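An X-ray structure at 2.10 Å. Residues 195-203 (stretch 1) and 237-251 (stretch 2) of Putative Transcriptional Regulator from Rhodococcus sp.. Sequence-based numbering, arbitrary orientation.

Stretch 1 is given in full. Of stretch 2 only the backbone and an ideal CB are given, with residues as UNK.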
# COMPACT_ATOMS: atom_id res chain seq x y z
N ALA A 195 18.92 6.52 21.80
CA ALA A 195 18.67 5.67 22.99
C ALA A 195 17.25 5.79 23.60
O ALA A 195 16.65 4.78 23.95
CB ALA A 195 19.72 5.95 24.07
N ASP A 196 16.70 7.00 23.72
CA ASP A 196 15.39 7.20 24.36
C ASP A 196 14.17 6.90 23.48
O ASP A 196 13.06 6.67 23.98
CB ASP A 196 15.29 8.64 24.84
CG ASP A 196 16.43 9.01 25.77
OD1 ASP A 196 17.19 8.08 26.16
OD2 ASP A 196 16.55 10.21 26.12
N GLY A 197 14.35 6.97 22.17
CA GLY A 197 13.20 6.85 21.27
C GLY A 197 12.33 8.12 21.19
O GLY A 197 11.30 8.12 20.56
N ILE A 198 12.73 9.19 21.87
CA ILE A 198 12.01 10.47 21.78
C ILE A 198 12.99 11.61 21.92
O ILE A 198 14.10 11.39 22.35
CB ILE A 198 10.90 10.66 22.85
CG1 ILE A 198 11.49 10.57 24.23
CG2 ILE A 198 9.73 9.69 22.62
CD1 ILE A 198 10.73 11.39 25.26
N CYS A 199 12.56 12.82 21.53
CA CYS A 199 13.37 14.00 21.69
C CYS A 199 12.47 15.05 22.26
O CYS A 199 11.34 15.20 21.79
CB CYS A 199 13.91 14.47 20.32
SG CYS A 199 14.78 16.04 20.42
N VAL A 200 12.91 15.70 23.31
CA VAL A 200 12.26 16.88 23.80
C VAL A 200 13.14 18.07 23.56
O VAL A 200 14.29 18.08 23.94
CB VAL A 200 11.92 16.80 25.26
CG1 VAL A 200 11.23 18.02 25.71
CG2 VAL A 200 11.09 15.61 25.55
N LEU A 201 12.59 19.06 22.89
CA LEU A 201 13.29 20.27 22.59
C LEU A 201 12.71 21.40 23.37
O LEU A 201 11.57 21.70 23.22
CB LEU A 201 13.25 20.56 21.11
CG LEU A 201 14.35 21.48 20.66
CD1 LEU A 201 14.96 20.97 19.45
CD2 LEU A 201 13.84 22.86 20.50
N ASP A 202 13.50 21.99 24.24
CA ASP A 202 13.03 22.99 25.19
C ASP A 202 13.56 24.35 24.81
O ASP A 202 14.64 24.73 25.18
CB ASP A 202 13.47 22.64 26.60
CG ASP A 202 12.95 23.62 27.63
OD1 ASP A 202 12.06 24.40 27.33
OD2 ASP A 202 13.44 23.61 28.75
N GLN A 203 12.80 25.04 23.99
CA GLN A 203 13.06 26.45 23.62
C GLN A 203 14.42 26.75 22.96
O GLN A 203 15.00 27.79 23.21
CB GLN A 203 12.82 27.40 24.81
CG GLN A 203 11.68 26.97 25.71
CD GLN A 203 11.41 27.92 26.83
OE1 GLN A 203 11.26 29.11 26.60
NE2 GLN A 203 11.30 27.40 28.05
N UNK A 237 4.72 21.99 32.56
CA UNK A 237 6.11 21.81 33.05
C UNK A 237 6.77 20.68 32.25
O UNK A 237 6.05 19.85 31.65
CB UNK A 237 6.14 21.49 34.55
N UNK A 238 8.11 20.66 32.21
CA UNK A 238 8.81 19.54 31.58
C UNK A 238 8.33 18.13 32.08
O UNK A 238 8.18 17.18 31.30
CB UNK A 238 10.31 19.69 31.84
N UNK A 239 8.08 18.03 33.38
CA UNK A 239 7.57 16.80 33.98
C UNK A 239 6.19 16.45 33.47
O UNK A 239 5.95 15.31 33.14
CB UNK A 239 7.54 16.93 35.50
N UNK A 240 5.27 17.42 33.37
CA UNK A 240 3.91 17.15 32.79
C UNK A 240 3.95 16.60 31.37
O UNK A 240 3.10 15.83 30.98
CB UNK A 240 3.08 18.43 32.79
N UNK A 241 4.93 17.00 30.56
CA UNK A 241 5.02 16.50 29.16
C UNK A 241 5.18 14.97 29.17
O UNK A 241 4.52 14.26 28.38
CB UNK A 241 6.19 17.15 28.42
N UNK A 242 6.03 14.46 30.08
CA UNK A 242 6.27 13.02 30.20
C UNK A 242 5.06 12.29 30.71
O UNK A 242 4.86 11.15 30.37
CB UNK A 242 7.46 12.75 31.13
N UNK A 243 4.24 12.91 31.54
CA UNK A 243 3.10 12.14 32.08
C UNK A 243 1.88 12.23 31.21
O UNK A 243 1.10 11.29 31.14
CB UNK A 243 2.74 12.62 33.49
N UNK A 244 1.75 13.36 30.53
CA UNK A 244 0.52 13.71 29.85
C UNK A 244 0.49 13.67 28.30
O UNK A 244 -0.60 13.59 27.76
CB UNK A 244 0.14 15.12 30.30
N UNK A 245 1.64 13.80 27.62
CA UNK A 245 1.69 14.01 26.18
C UNK A 245 2.59 12.99 25.51
O UNK A 245 2.24 12.49 24.45
CB UNK A 245 2.17 15.43 25.86
N UNK A 246 3.75 12.72 26.09
CA UNK A 246 4.72 11.86 25.42
C UNK A 246 4.17 10.41 25.30
O UNK A 246 4.34 9.81 24.28
CB UNK A 246 6.05 11.87 26.18
N UNK A 247 3.47 9.85 26.33
CA UNK A 247 2.88 8.50 26.16
C UNK A 247 1.97 8.37 24.94
O UNK A 247 2.04 7.38 24.23
CB UNK A 247 2.08 8.13 27.41
N UNK A 248 1.12 9.36 24.72
CA UNK A 248 0.23 9.35 23.56
C UNK A 248 1.01 9.51 22.27
O UNK A 248 0.71 8.84 21.31
CB UNK A 248 -0.82 10.46 23.68
N UNK A 249 1.99 10.41 22.26
CA UNK A 249 2.87 10.60 21.10
C UNK A 249 3.52 9.25 20.67
O UNK A 249 3.55 8.90 19.49
CB UNK A 249 3.95 11.63 21.43
N UNK A 250 4.00 8.46 21.64
CA UNK A 250 4.59 7.15 21.34
C UNK A 250 3.63 6.20 20.67
O UNK A 250 3.97 5.48 19.71
CB UNK A 250 5.11 6.50 22.62
N UNK A 251 2.39 6.19 21.18
CA UNK A 251 1.36 5.31 20.64
C UNK A 251 0.97 5.75 19.22
O UNK A 251 0.76 4.92 18.36
CB UNK A 251 0.13 5.30 21.55

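Position 237 lies just before a helix and its CB is far from stretch 1, so the local need is an N-cap: Ser, Thr, Asp or Asn would serve. It is Ser237, whose OG accepts from the backbone N of position 240 at 3.0 Å.

At 238 the CA-to-CB bond points toward stretch 1, but no atom there lies within 5.5 Å of the ideal CB. A long side chain is needed to cross the gap, and with the carboxylate of Asp202 ahead, Lys or Arg would be as plausible as an aliphatic chain. The residue is Leu238; its CD1 packs 3.9 Å from Asp202 OD2, a contact without a hydrogen bond.

Positions 239 and 240 are out of reach of stretch 1, so it sets no demand on them. Glu239 occupies the first. The second, in the first turn of the helix, suits a small acceptor, and Asp240 returns the cap: its OD2 accepts from Ser237 N at 3.1 Å.

Position 241 points toward the strand, where Val200 offers methyl groups. A branched or long aliphatic residue fits, Leu, Ile or Met. Leu241 brings CD1 to 4.2 Å from Val200 CG1.

At 242 the CB points sideways, so many residues are possible, and only a longer one can swing back to stretch 1. His242 does so, its CE1 reaching 4.3 Å from Ile198 CD1.

Positions 243, 244 and 245 lie out of reach, the choice left open. Ser243 OG donates to the backbone O of Asp240 (3.2 Å), while Asp244 and Leu245 make no contact with stretch 1.

The ideal CB of 246 stands 4.8 Å from Ile198 CD1 and points toward stretch 1, leaving room for a medium aliphatic such as Val, Ile or Leu. Ile246 CG2 and CD1 each lie 3.8 Å from Ile198 CD1, and Ile246 CD1 also lies 3.9 Å from Val200 CG2.

Positions 247 and 248, equally unconstrained, hold Pro247, near the start of the second helix, and Ser248. Position 249 points toward stretch 1 across a wide gap, so aliphatics of several sizes would do; Leu249 stops short of contact.

At 250 the CB points sideways, yet the carbonyl O of Asp196 is an acceptor within range of a long donor, Lys or Arg. Arg250 NH2 donates to Asp196 O at 2.9 Å, nearly straight at 166°, and NH1 adds a weak bond to the same O at 3.4 Å. The oxygen lies at the guanidinium edge, where the N-H groups point, while Ile198 CG2 covers one face, 3.6 Å from Arg250 CZ.

Position 251, out of reach and unconstrained, is Val251.

Stretch 2, residues 237-251: SLEDLHSDLIPSLRV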
# COMPACT_ATOMS: atom_id res chain seq x y z
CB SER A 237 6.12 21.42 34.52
OG SER A 237 5.55 20.14 34.66
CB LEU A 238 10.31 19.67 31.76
CG LEU A 238 11.00 20.76 30.95
CD1 LEU A 238 12.47 20.85 31.33
CD2 LEU A 238 10.84 20.51 29.47
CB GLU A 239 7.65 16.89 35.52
CG GLU A 239 6.75 15.92 36.32
CD GLU A 239 6.42 16.44 37.76
OE1 GLU A 239 7.34 17.02 38.44
OE2 GLU A 239 5.23 16.26 38.18
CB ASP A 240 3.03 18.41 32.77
CG ASP A 240 2.89 19.08 34.14
OD1 ASP A 240 3.05 18.38 35.16
OD2 ASP A 240 2.63 20.34 34.17
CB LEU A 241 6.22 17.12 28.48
CG LEU A 241 6.39 18.65 28.42
CD1 LEU A 241 7.70 18.92 27.77
CD2 LEU A 241 5.35 19.26 27.57
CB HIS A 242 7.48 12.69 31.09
CG HIS A 242 8.77 13.13 30.50
ND1 HIS A 242 9.49 12.34 29.62
CD2 HIS A 242 9.46 14.29 30.61
CE1 HIS A 242 10.57 13.00 29.22
NE2 HIS A 242 10.58 14.18 29.81
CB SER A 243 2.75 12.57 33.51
OG SER A 243 2.82 13.98 33.59
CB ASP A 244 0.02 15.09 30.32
CG ASP A 244 -0.26 15.12 31.85
OD1 ASP A 244 -0.53 14.03 32.50
OD2 ASP A 244 -0.19 16.24 32.39
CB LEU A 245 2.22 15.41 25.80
CG LEU A 245 1.48 16.64 26.37
CD1 LEU A 245 2.09 17.96 25.87
CD2 LEU A 245 0.05 16.54 26.03
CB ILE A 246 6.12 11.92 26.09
CG1 ILE A 246 6.75 13.29 25.81
CG2 ILE A 246 7.04 10.70 25.62
CD1 ILE A 246 7.98 13.61 26.67
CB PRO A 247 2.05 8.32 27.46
CG PRO A 247 2.84 9.15 28.48
CD PRO A 247 3.22 10.38 27.69
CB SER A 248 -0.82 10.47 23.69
OG SER A 248 -1.61 10.20 24.81
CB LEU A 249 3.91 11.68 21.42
CG LEU A 249 4.97 11.87 20.31
CD1 LEU A 249 4.34 12.36 19.05
CD2 LEU A 249 6.04 12.82 20.75
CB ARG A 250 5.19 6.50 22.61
CG ARG A 250 6.57 7.01 22.97
CD ARG A 250 7.07 6.22 24.21
NE ARG A 250 8.22 6.83 24.88
CZ ARG A 250 9.48 6.60 24.53
NH1 ARG A 250 9.76 5.79 23.50
NH2 ARG A 250 10.47 7.20 25.18
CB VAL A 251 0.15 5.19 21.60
CG1 VAL A 251 -0.96 4.38 20.96
CG2 VAL A 251 0.57 4.47 22.94
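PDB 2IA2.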